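YokD protein (Bacillus subtilis, PDB 2NYG) probably transfers acetyl groups from acetyl-coenzyme A to amino groups of aminoglycoside-type antibiotics, and may thereby contribute to antibiotic resistance. Local coordinates at the interface of chains A and B. Sequence-based numbering; all coordinates share one arbitrary frame. Chains: chain A/B, YokD protein.

Contacts 1 and 2 lie about 43 Å apart, measured between the centres of their C-alpha atoms, at opposite ends of the interface of a two-fold symmetric homodimer. They overlap as symmetry partners: Trp90, Pro12 and Trp44 occur in both, with the chains exchanged. Contact 1 shows how the N-terminal segment of chain A wraps the indole of B:Trp90. The model of chain B begins at Pro12, so contact 2 lacks most of that wrapping and instead brings in helix 93-96 and its polar bonds. Together the two patches describe one recurring element that joins the subunits at each end.

Contact 1: the interface of chains A and B. Residues chain A 6, 9-12, 44; chain B 87, 90.
B:Trp90 pushes its indole into a pocket formed by the N-terminal segment of chain A and A:Trp44, in the homodimer interface. With 109 Å² hidden, it carries most of the patch. The densest packing lies on one indole face and along the benzo edge. A:Pro12 covers that face: its CD lies 3.5 Å from the centroid of the five-membered ring of B:Trp90 in a CH-pi contact, while A:Pro12 CG sits 3.4 Å from CD2 of B:Trp90 at the ring fusion. The carbonyl carbon of A:Phe11, whose side chain is incomplete, lies over the same face, toward the rim.

At the far end of the benzo ring, A:Trp44 CE3 from the A:Pro12 side of the ring plane and A:Val6 CG1 from the opposite side each come to 3.8 Å from B:Trp90 CZ3. The two indole side chains run antiparallel, meeting at their benzo rings. A:Thr9 turns its carbonyl O to the edge of the indole, in the ring plane, and its CB stands 3.9 Å from B:Trp90 CH2. The threonine hydroxyl points away from the indole, at chi1 -50°, and accepts the backbone N-H of A:Trp44 (N to OG1 of A:Thr9, 2.9 Å; 164° at H), tying the two walls together.

The NE1 edge of the B:Trp90 indole is held more loosely: its N-H makes no better than a weak hydrogen bond to A:Thr10 O, at 3.4 Å. The other face rests on B:Pro87 of its own chain, whose CD stays 4.5 Å from A:Val6 CG1. In the fold, B:Trp90 closes the 3-10 helix 88-90; its partners come from the end of helix 3-7, the following loop, and the CoA-binding loop containing A:Trp44.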
# COMPACT_ATOMS: atom_id res chain seq x y z
N VAL A 6 6.89 13.00 -14.77
CA VAL A 6 6.78 12.59 -16.17
C VAL A 6 7.53 13.51 -17.14
O VAL A 6 7.98 13.09 -18.22
CB VAL A 6 5.29 12.50 -16.61
CG1 VAL A 6 5.19 12.15 -18.08
CG2 VAL A 6 4.56 11.49 -15.78
N THR A 9 11.49 13.12 -17.15
CA THR A 9 11.89 11.79 -17.62
C THR A 9 12.07 11.73 -19.14
O THR A 9 11.12 11.86 -19.90
CB THR A 9 10.86 10.71 -17.21
OG1 THR A 9 10.58 10.83 -15.81
CG2 THR A 9 11.40 9.33 -17.49
N THR A 10 13.31 11.52 -19.56
CA THR A 10 13.66 11.43 -20.97
C THR A 10 12.81 10.37 -21.68
O THR A 10 12.09 10.68 -22.64
CB THR A 10 15.21 11.15 -21.12
OG1 THR A 10 15.56 10.90 -22.49
CG2 THR A 10 15.63 9.98 -20.23
N PHE A 11 12.86 9.13 -21.20
CA PHE A 11 12.07 8.04 -21.76
C PHE A 11 11.60 7.21 -20.57
O PHE A 11 12.18 7.29 -19.49
CB PHE A 11 12.93 7.18 -22.71
N PRO A 12 10.53 6.41 -20.74
CA PRO A 12 10.01 5.59 -19.64
C PRO A 12 10.97 4.55 -19.06
O PRO A 12 11.64 3.82 -19.80
CB PRO A 12 8.77 4.91 -20.27
CG PRO A 12 8.42 5.76 -21.41
CD PRO A 12 9.75 6.18 -21.97
N TRP A 44 9.74 8.58 -14.13
CA TRP A 44 8.53 7.83 -14.38
C TRP A 44 8.81 6.39 -14.77
O TRP A 44 9.57 6.14 -15.71
CB TRP A 44 7.70 8.47 -15.50
CG TRP A 44 6.35 7.81 -15.62
CD1 TRP A 44 5.35 7.85 -14.70
CD2 TRP A 44 5.90 6.93 -16.66
NE1 TRP A 44 4.31 7.06 -15.09
CE2 TRP A 44 4.61 6.48 -16.29
CE3 TRP A 44 6.45 6.48 -17.87
CZ2 TRP A 44 3.87 5.60 -17.08
CZ3 TRP A 44 5.71 5.60 -18.66
CH2 TRP A 44 4.43 5.17 -18.26
N PRO B 87 4.33 11.73 -23.48
CA PRO B 87 4.80 11.85 -24.86
C PRO B 87 4.26 10.75 -25.77
O PRO B 87 4.16 9.59 -25.38
CB PRO B 87 6.32 11.79 -24.70
CG PRO B 87 6.53 12.49 -23.37
CD PRO B 87 5.43 11.89 -22.52
N TRP B 90 6.21 7.58 -26.41
CA TRP B 90 6.27 6.57 -25.35
C TRP B 90 5.16 5.52 -25.42
O TRP B 90 5.25 4.48 -24.77
CB TRP B 90 6.15 7.25 -23.98
CG TRP B 90 7.23 8.22 -23.61
CD1 TRP B 90 8.26 8.65 -24.40
CD2 TRP B 90 7.42 8.83 -22.33
NE1 TRP B 90 9.09 9.48 -23.68
CE2 TRP B 90 8.60 9.60 -22.40
CE3 TRP B 90 6.71 8.79 -21.12
CZ2 TRP B 90 9.08 10.34 -21.31
CZ3 TRP B 90 7.20 9.51 -20.03
CH2 TRP B 90 8.37 10.28 -20.13

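Contact 2: the interface of chains A and B. Residues chain A 90, 93-94, 97; chain B 12, 14, 44, 46.
B:Asn46 reaches the helix 93-96 of chain A from a loop just beyond the CoA-binding stretch of this antibiotic N-acetyltransferase family member. Its amide nitrogen donates twice. B:Asn46 ND2 bonds A:Ile94 O at 3.0 Å, on a lone pair in the carbonyl plane (146° at H). It also bonds the hydroxyl OG of A:Ser97 at 3.0 Å, more bent. Both acceptors are tilted somewhat from the plane of the amide. The carbonyl OD1 of B:Asn46 faces A:Ile94 CG2 at 3.5 Å, on the aliphatic side of the same residue. A weak bond may also link A:Ser97 OG to B:Thr14 OG1.

Beside this polar group lies an apolar one. The far tip of A:Ile94, CD1, meets CH2 of B:Trp44 at 3.8 Å, the two side chains crossing at roughly a right angle. B:Pro12, the first modelled residue of chain B, repeats the proline-on-indole stack with chains exchanged, here with CD over the middle of A:Trp90, 3.4 Å from the centroid of the five-membered ring. Its CG is met by A:Ile93 CG2 at 3.7 Å; the proline ring thus wedges between A:Trp90 and A:Ile93.

Further out, A:Ser97 OG also donates to A:Ile93 O across the end of helix 93-96. OG sits between the backbone N and the carbonyl carbon (chi1 56°), which turns the hydroxyl back to that helix, where it also receives B:Asn46. Within chain B, the backbone N of B:Asn46 lies over one face of B:Trp44, toward the rim, and B:Pro12 CA lies in plane at that ring's edge. The B:Asn46 side chain extends away from its own backbone N (chi1 -174°), which carries the amide across to chain A.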
# COMPACT_ATOMS: atom_id res chain seq x y z
N TRP A 90 -5.39 13.43 25.19
CA TRP A 90 -5.76 12.32 24.34
C TRP A 90 -4.80 11.14 24.42
O TRP A 90 -5.01 10.10 23.80
CB TRP A 90 -5.86 12.81 22.89
CG TRP A 90 -6.87 13.89 22.70
CD1 TRP A 90 -7.74 14.37 23.64
CD2 TRP A 90 -7.13 14.63 21.49
NE1 TRP A 90 -8.53 15.36 23.09
CE2 TRP A 90 -8.18 15.54 21.78
CE3 TRP A 90 -6.58 14.60 20.20
CZ2 TRP A 90 -8.69 16.42 20.82
CZ3 TRP A 90 -7.09 15.47 19.25
CH2 TRP A 90 -8.13 16.37 19.56
N ILE A 93 -6.86 7.71 25.83
CA ILE A 93 -7.88 7.01 25.07
C ILE A 93 -7.14 6.49 23.83
O ILE A 93 -7.56 5.53 23.17
CB ILE A 93 -9.05 7.97 24.70
CG1 ILE A 93 -10.19 7.17 24.07
CG2 ILE A 93 -8.56 9.08 23.81
CD1 ILE A 93 -11.39 8.00 23.67
N ILE A 94 -6.00 7.10 23.55
CA ILE A 94 -5.20 6.67 22.42
C ILE A 94 -4.49 5.35 22.64
O ILE A 94 -4.44 4.52 21.73
CB ILE A 94 -4.18 7.78 22.04
CG1 ILE A 94 -4.91 8.87 21.25
CG2 ILE A 94 -3.03 7.23 21.22
CD1 ILE A 94 -4.08 10.07 20.90
N SER A 97 -7.38 2.69 22.71
CA SER A 97 -8.07 2.29 21.51
C SER A 97 -7.19 2.12 20.29
O SER A 97 -7.69 2.09 19.17
CB SER A 97 -9.15 3.31 21.21
OG SER A 97 -8.59 4.61 21.11
N PRO B 12 -10.18 12.52 19.52
CA PRO B 12 -9.62 11.51 18.59
C PRO B 12 -10.64 10.43 18.24
O PRO B 12 -11.18 9.77 19.13
CB PRO B 12 -8.42 10.91 19.30
CG PRO B 12 -8.79 11.10 20.76
CD PRO B 12 -9.47 12.46 20.81
N THR B 14 -12.21 6.89 17.02
CA THR B 14 -11.80 5.54 17.41
C THR B 14 -12.60 4.46 16.71
O THR B 14 -13.66 4.71 16.14
CB THR B 14 -11.97 5.34 18.93
OG1 THR B 14 -11.14 6.27 19.62
CG2 THR B 14 -11.57 3.93 19.33
N TRP B 44 -8.95 12.93 12.08
CA TRP B 44 -8.04 12.03 12.79
C TRP B 44 -8.60 10.83 13.55
O TRP B 44 -9.24 10.97 14.60
CB TRP B 44 -7.16 12.83 13.75
CG TRP B 44 -5.95 12.05 14.13
CD1 TRP B 44 -4.81 11.91 13.40
CD2 TRP B 44 -5.78 11.21 15.28
NE1 TRP B 44 -3.94 11.05 14.02
CE2 TRP B 44 -4.51 10.60 15.18
CE3 TRP B 44 -6.58 10.91 16.39
CZ2 TRP B 44 -4.02 9.71 16.14
CZ3 TRP B 44 -6.09 10.03 17.35
CH2 TRP B 44 -4.82 9.44 17.21
N ASN B 46 -7.73 7.21 15.46
CA ASN B 46 -6.66 6.51 16.15
C ASN B 46 -6.57 5.11 15.54
O ASN B 46 -7.25 4.18 15.97
CB ASN B 46 -6.98 6.43 17.64
CG ASN B 46 -5.84 5.85 18.45
OD1 ASN B 46 -4.69 6.25 18.28
ND2 ASN B 46 -6.15 4.91 19.34